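Local coordinates for hypothetical protein Atu2327 (PDB 2O8I) that is of unknown function but, as a member of the OHCU decarboxylase family, probably decarboxylates 2-oxo-4-hydroxy-4-carboxy-5-ureidoimidazoline in urate breakdown, at residues L103-I117 with A130-F143. Residues are numbered along the deposited sequence; the frame is centred on the assembly and turned at random. Where two conformers were deposited one is given.
Sequences LNSAYTEKFGFPFII and AFDTRIDNNAAQEF
Tyr107 enters as a knob among Phe131, Arg134, Ile135 and Glu142, joining three helices of this all-helical OHCU decarboxylase fold: 94-111, 124-135 and, past a short turn, 139-161. The segments 103-111 and 130-135 of the first two run nearly parallel, their axes 18° apart.

Polar contacts centre on buried Arg134 and Glu142. Tyr107 OH donates to the anti lone pair of Glu142 OE1, 2.5 Å away, while Arg134 NE forms a salt bridge on the syn side of the same oxygen at 3.1 Å. Two donors approaching one oxygen from its two sides hold the carboxylate in place. In the last turn of helix 94-111, Lys110 NZ donates to Ile135 O (3.1 Å).

Apolar packing flanks this network. Leu103 CB lies over one face of the Phe131 ring, and Ile135 CB covers the other. With CG anti to the backbone N (chi1 179°), Phe115 reaches across to set CE1 over the centre of the Arg134 guanidinium, 3.5 Å from CZ. Glu142 CG makes a CH-pi contact over one face of the Phe111 ring, 3.7 Å from its centroid.

At its far end the guanidinium grips one carbonyl with two nitrogens, Arg134 NH1 and NH2 lying 2.9 and 3.0 Å from Ile116 O.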
loop_
_atom_site.group_PDB
_atom_site.type_symbol
_atom_site.label_atom_id
_atom_site.label_comp_id
_atom_site.label_asym_id
_atom_site.label_seq_id
_atom_site.Cartn_x
_atom_site.Cartn_y
_atom_site.Cartn_z
ATOM N N LEU A 103 11.192 -14.515 2.599
ATOM C CA LEU A 103 10.507 -15.514 1.782
ATOM C C LEU A 103 10.019 -14.834 0.499
ATOM O O LEU A 103 10.100 -15.380 -0.608
ATOM C CB LEU A 103 9.386 -16.202 2.561
ATOM C CG LEU A 103 9.816 -17.084 3.759
ATOM C CD1 LEU A 103 8.555 -17.541 4.509
ATOM C CD2 LEU A 103 10.795 -18.314 3.483
ATOM N N ASN A 104 9.588 -13.595 0.660
ATOM C CA ASN A 104 9.199 -12.821 -0.465
ATOM C C ASN A 104 10.348 -12.575 -1.442
ATOM O O ASN A 104 10.129 -12.694 -2.653
ATOM C CB ASN A 104 8.563 -11.527 -0.042
ATOM C CG ASN A 104 8.148 -10.726 -1.212
ATOM O OD1 ASN A 104 8.879 -9.828 -1.624
ATOM N ND2 ASN A 104 7.019 -11.095 -1.837
ATOM N N SER A 105 11.560 -12.259 -0.949
ATOM C CA SER A 105 12.724 -12.138 -1.842
ATOM C C SER A 105 13.001 -13.416 -2.584
ATOM O O SER A 105 13.267 -13.373 -3.770
ATOM C CB SER A 105 13.977 -11.750 -1.098
ATOM O OG SER A 105 13.780 -10.473 -0.550
ATOM N N ALA A 106 12.937 -14.549 -1.894
ATOM C CA ALA A 106 13.228 -15.840 -2.528
ATOM C C ALA A 106 12.230 -16.117 -3.654
ATOM O O ALA A 106 12.630 -16.512 -4.762
ATOM C CB ALA A 106 13.278 -17.000 -1.499
ATOM N N TYR A 107 10.957 -15.853 -3.357
ATOM C CA TYR A 107 9.852 -16.098 -4.260
ATOM C C TYR A 107 9.923 -15.235 -5.522
ATOM O O TYR A 107 9.833 -15.732 -6.649
ATOM C CB TYR A 107 8.531 -15.854 -3.527
ATOM C CG TYR A 107 7.288 -16.093 -4.363
ATOM C CD1 TYR A 107 6.615 -17.333 -4.325
ATOM C CD2 TYR A 107 6.766 -15.088 -5.165
ATOM C CE1 TYR A 107 5.452 -17.560 -5.050
ATOM C CE2 TYR A 107 5.609 -15.306 -5.913
ATOM C CZ TYR A 107 4.947 -16.537 -5.851
ATOM O OH TYR A 107 3.792 -16.735 -6.616
ATOM N N THR A 108 10.080 -13.936 -5.331
ATOM C CA THR A 108 10.213 -13.052 -6.473
ATOM C C THR A 108 11.474 -13.386 -7.300
ATOM O O THR A 108 11.459 -13.252 -8.522
ATOM C CB THR A 108 10.014 -11.521 -6.106
ATOM O OG1 THR A 108 10.547 -10.712 -7.143
ATOM C CG2 THR A 108 10.704 -11.143 -4.864
ATOM N N GLU A 109 12.525 -13.890 -6.653
ATOM C CA GLU A 109 13.730 -14.263 -7.384
ATOM C C GLU A 109 13.387 -15.447 -8.286
ATOM O O GLU A 109 13.898 -15.530 -9.394
ATOM C CB GLU A 109 14.913 -14.549 -6.444
ATOM C CG GLU A 109 16.158 -15.319 -7.055
ATOM C CD GLU A 109 16.851 -14.617 -8.282
ATOM O OE1 GLU A 109 16.933 -13.362 -8.324
ATOM O OE2 GLU A 109 17.330 -15.331 -9.205
ATOM N N LYS A 110 12.484 -16.327 -7.848
ATOM C CA LYS A 110 12.085 -17.481 -8.662
ATOM C C LYS A 110 11.032 -17.120 -9.732
ATOM O O LYS A 110 11.158 -17.559 -10.873
ATOM C CB LYS A 110 11.575 -18.614 -7.774
ATOM C CG LYS A 110 11.203 -19.918 -8.501
ATOM C CD LYS A 110 11.074 -21.066 -7.495
ATOM C CE LYS A 110 11.258 -22.475 -8.116
ATOM N NZ LYS A 110 9.958 -22.971 -8.667
ATOM N N PHE A 111 10.020 -16.314 -9.383
ATOM C CA PHE A 111 8.883 -16.078 -10.292
ATOM C C PHE A 111 8.879 -14.743 -11.013
ATOM O O PHE A 111 8.288 -14.623 -12.086
ATOM C CB PHE A 111 7.554 -16.324 -9.575
ATOM C CG PHE A 111 7.400 -17.730 -9.109
ATOM C CD1 PHE A 111 7.242 -18.767 -10.031
ATOM C CD2 PHE A 111 7.481 -18.041 -7.766
ATOM C CE1 PHE A 111 7.148 -20.087 -9.622
ATOM C CE2 PHE A 111 7.383 -19.362 -7.340
ATOM C CZ PHE A 111 7.226 -20.387 -8.277
ATOM N N GLY A 112 9.538 -13.742 -10.431
ATOM C CA GLY A 112 9.658 -12.420 -11.050
ATOM C C GLY A 112 8.511 -11.484 -10.741
ATOM O O GLY A 112 8.272 -10.528 -11.491
ATOM N N PHE A 113 7.785 -11.790 -9.668
ATOM C CA PHE A 113 6.755 -10.919 -9.101
ATOM C C PHE A 113 6.605 -11.286 -7.628
ATOM O O PHE A 113 6.971 -12.404 -7.244
ATOM C CB PHE A 113 5.399 -11.032 -9.848
ATOM C CG PHE A 113 4.955 -12.451 -10.162
ATOM C CD1 PHE A 113 5.165 -12.992 -11.435
ATOM C CD2 PHE A 113 4.315 -13.243 -9.191
ATOM C CE1 PHE A 113 4.756 -14.319 -11.739
ATOM C CE2 PHE A 113 3.903 -14.573 -9.481
ATOM C CZ PHE A 113 4.120 -15.110 -10.753
ATOM N N PRO A 114 6.032 -10.387 -6.805
ATOM C CA PRO A 114 5.942 -10.669 -5.374
ATOM C C PRO A 114 5.055 -11.855 -5.037
ATOM O O PRO A 114 4.269 -12.316 -5.885
ATOM C CB PRO A 114 5.296 -9.412 -4.810
ATOM C CG PRO A 114 5.556 -8.362 -5.838
ATOM C CD PRO A 114 5.406 -9.102 -7.127
ATOM N N PHE A 115 5.172 -12.332 -3.798
ATOM C CA PHE A 115 4.311 -13.367 -3.275
ATOM C C PHE A 115 2.992 -12.701 -2.910
ATOM O O PHE A 115 2.925 -11.815 -2.050
ATOM C CB PHE A 115 4.968 -13.996 -2.058
ATOM C CG PHE A 115 4.147 -15.070 -1.419
ATOM C CD1 PHE A 115 3.858 -16.235 -2.105
ATOM C CD2 PHE A 115 3.674 -14.914 -0.102
ATOM C CE1 PHE A 115 3.082 -17.237 -1.526
ATOM C CE2 PHE A 115 2.918 -15.922 0.513
ATOM C CZ PHE A 115 2.595 -17.088 -0.214
ATOM N N ILE A 116 1.936 -13.094 -3.607
ATOM C CA ILE A 116 0.663 -12.434 -3.465
ATOM C C ILE A 116 -0.312 -13.427 -2.817
ATOM O O ILE A 116 -0.473 -14.598 -3.268
ATOM C CB ILE A 116 0.145 -12.020 -4.819
ATOM C CG1 ILE A 116 1.047 -10.958 -5.434
ATOM C CG2 ILE A 116 -1.322 -11.529 -4.724
ATOM C CD1 ILE A 116 0.781 -10.759 -6.963
ATOM N N ILE A 117 -0.943 -12.970 -1.737
ATOM C CA ILE A 117 -1.840 -13.841 -1.019
ATOM C C ILE A 117 -2.902 -13.032 -0.283
ATOM O O ILE A 117 -2.577 -12.060 0.385
ATOM C CB ILE A 117 -1.048 -14.804 -0.069
ATOM C CG1 ILE A 117 -1.993 -15.884 0.471
ATOM C CG2 ILE A 117 -0.234 -14.040 1.010
ATOM C CD1 ILE A 117 -1.316 -16.818 1.428
ATOM N N ALA A 130 1.386 -21.788 2.750
ATOM C CA ALA A 130 1.200 -21.378 1.377
ATOM C C ALA A 130 2.544 -21.089 0.685
ATOM O O ALA A 130 2.740 -21.533 -0.433
ATOM C CB ALA A 130 0.245 -20.221 1.303
ATOM N N PHE A 131 3.478 -20.399 1.342
ATOM C CA PHE A 131 4.779 -20.207 0.709
ATOM C C PHE A 131 5.341 -21.568 0.378
ATOM O O PHE A 131 5.700 -21.848 -0.775
ATOM C CB PHE A 131 5.779 -19.458 1.585
ATOM C CG PHE A 131 7.164 -19.341 0.955
ATOM C CD1 PHE A 131 7.476 -18.277 0.111
ATOM C CD2 PHE A 131 8.139 -20.306 1.185
ATOM C CE1 PHE A 131 8.747 -18.176 -0.473
ATOM C CE2 PHE A 131 9.388 -20.214 0.602
ATOM C CZ PHE A 131 9.699 -19.145 -0.222
ATOM N N ASP A 132 5.418 -22.405 1.407
ATOM C CA ASP A 132 5.955 -23.764 1.284
ATOM C C ASP A 132 5.455 -24.590 0.061
ATOM O O ASP A 132 6.242 -25.143 -0.708
ATOM C CB ASP A 132 5.463 -24.477 2.523
ATOM C CG ASP A 132 6.523 -25.191 3.234
ATOM O OD1 ASP A 132 7.413 -24.501 3.816
ATOM O OD2 ASP A 132 6.404 -26.445 3.242
ATOM N N THR A 133 4.133 -24.675 -0.080
ATOM C CA THR A 133 3.498 -25.277 -1.221
ATOM C C THR A 133 3.887 -24.514 -2.503
ATOM O O THR A 133 4.326 -25.119 -3.479
ATOM C CB THR A 133 1.944 -25.182 -1.049
ATOM O OG1 THR A 133 1.519 -26.041 0.004
ATOM C CG2 THR A 133 1.171 -25.519 -2.342
ATOM N N ARG A 134 3.720 -23.194 -2.500
ATOM C CA ARG A 134 3.757 -22.433 -3.756
ATOM C C ARG A 134 5.148 -22.210 -4.370
ATOM O O ARG A 134 5.260 -22.116 -5.599
ATOM C CB ARG A 134 3.009 -21.108 -3.619
ATOM C CG ARG A 134 1.524 -21.313 -3.437
ATOM C CD ARG A 134 0.794 -20.019 -3.109
ATOM N NE ARG A 134 1.133 -18.930 -4.023
ATOM C CZ ARG A 134 0.629 -17.705 -3.929
ATOM N NH1 ARG A 134 -0.243 -17.429 -2.978
ATOM N NH2 ARG A 134 0.985 -16.751 -4.778
ATOM N N ILE A 135 6.194 -22.128 -3.535
ATOM C CA ILE A 135 7.547 -21.943 -4.048
ATOM C C ILE A 135 7.913 -23.116 -4.955
ATOM O O ILE A 135 8.696 -22.969 -5.882
ATOM C CB ILE A 135 8.603 -21.731 -2.923
ATOM C CG1 ILE A 135 9.961 -21.257 -3.490
ATOM C CG2 ILE A 135 8.837 -23.015 -2.109
ATOM C CD1 ILE A 135 10.116 -19.740 -3.771
ATOM N N ASP A 136 7.309 -24.272 -4.715
ATOM C CA ASP A 136 7.605 -25.480 -5.491
ATOM C C ASP A 136 6.798 -25.641 -6.782
ATOM O O ASP A 136 6.975 -26.635 -7.495
ATOM C CB ASP A 136 7.433 -26.725 -4.614
ATOM C CG ASP A 136 8.594 -26.916 -3.634
ATOM O OD1 ASP A 136 9.720 -26.375 -3.868
ATOM O OD2 ASP A 136 8.380 -27.629 -2.628
ATOM N N ASN A 137 5.908 -24.702 -7.082
ATOM C CA ASN A 137 5.173 -24.786 -8.329
ATOM C C ASN A 137 5.993 -24.278 -9.509
ATOM O O ASN A 137 7.070 -23.721 -9.314
ATOM C CB ASN A 137 3.851 -24.019 -8.240
ATOM C CG ASN A 137 2.890 -24.611 -7.209
ATOM O OD1 ASN A 137 1.936 -23.945 -6.806
ATOM N ND2 ASN A 137 3.143 -25.854 -6.773
ATOM N N ASN A 138 5.488 -24.485 -10.722
ATOM C CA ASN A 138 6.143 -23.986 -11.914
ATOM C C ASN A 138 5.483 -22.658 -12.301
ATOM O O ASN A 138 4.409 -22.323 -11.791
ATOM C CB ASN A 138 6.062 -25.011 -13.057
ATOM C CG ASN A 138 4.627 -25.222 -13.563
ATOM O OD1 ASN A 138 3.902 -24.267 -13.835
ATOM N ND2 ASN A 138 4.223 -26.470 -13.700
ATOM N N ALA A 139 6.114 -21.926 -13.215
ATOM C CA ALA A 139 5.671 -20.595 -13.604
ATOM C C ALA A 139 4.182 -20.490 -13.977
ATOM O O ALA A 139 3.525 -19.487 -13.629
ATOM C CB ALA A 139 6.560 -20.037 -14.734
ATOM N N ALA A 140 3.658 -21.502 -14.678
ATOM C CA ALA A 140 2.251 -21.499 -15.114
ATOM C C ALA A 140 1.281 -21.688 -13.958
ATOM O O ALA A 140 0.241 -21.035 -13.945
ATOM C CB ALA A 140 1.986 -22.545 -16.223
ATOM N N GLN A 141 1.603 -22.561 -13.005
ATOM C CA GLN A 141 0.740 -22.787 -11.836
ATOM C C GLN A 141 0.657 -21.540 -10.949
ATOM O O GLN A 141 -0.450 -21.090 -10.613
ATOM C CB GLN A 141 1.215 -23.964 -11.004
ATOM C CG GLN A 141 1.387 -25.248 -11.774
ATOM C CD GLN A 141 2.127 -26.309 -10.957
ATOM O OE1 GLN A 141 3.303 -26.156 -10.577
ATOM N NE2 GLN A 141 1.431 -27.388 -10.675
ATOM N N GLU A 142 1.816 -20.974 -10.606
ATOM C CA GLU A 142 1.902 -19.733 -9.832
ATOM C C GLU A 142 1.259 -18.529 -10.493
ATOM O O GLU A 142 0.816 -17.603 -9.822
ATOM C CB GLU A 142 3.340 -19.375 -9.505
ATOM C CG GLU A 142 3.815 -20.157 -8.412
ATOM C CD GLU A 142 2.870 -20.116 -7.234
ATOM O OE1 GLU A 142 2.861 -19.060 -6.539
ATOM O OE2 GLU A 142 2.179 -21.163 -7.010
ATOM N N PHE A 143 1.233 -18.522 -11.807
ATOM C CA PHE A 143 0.586 -17.439 -12.491
ATOM C C PHE A 143 -0.916 -17.614 -12.344
ATOM O O PHE A 143 -1.617 -16.645 -12.070
ATOM C CB PHE A 143 1.009 -17.399 -13.944
ATOM C CG PHE A 143 0.647 -16.141 -14.635
ATOM C CD1 PHE A 143 1.510 -15.060 -14.612
ATOM C CD2 PHE A 143 -0.549 -16.047 -15.339
ATOM C CE1 PHE A 143 1.196 -13.875 -15.266
ATOM C CE2 PHE A 143 -0.888 -14.872 -15.986
ATOM C CZ PHE A 143 -0.008 -13.772 -15.957
#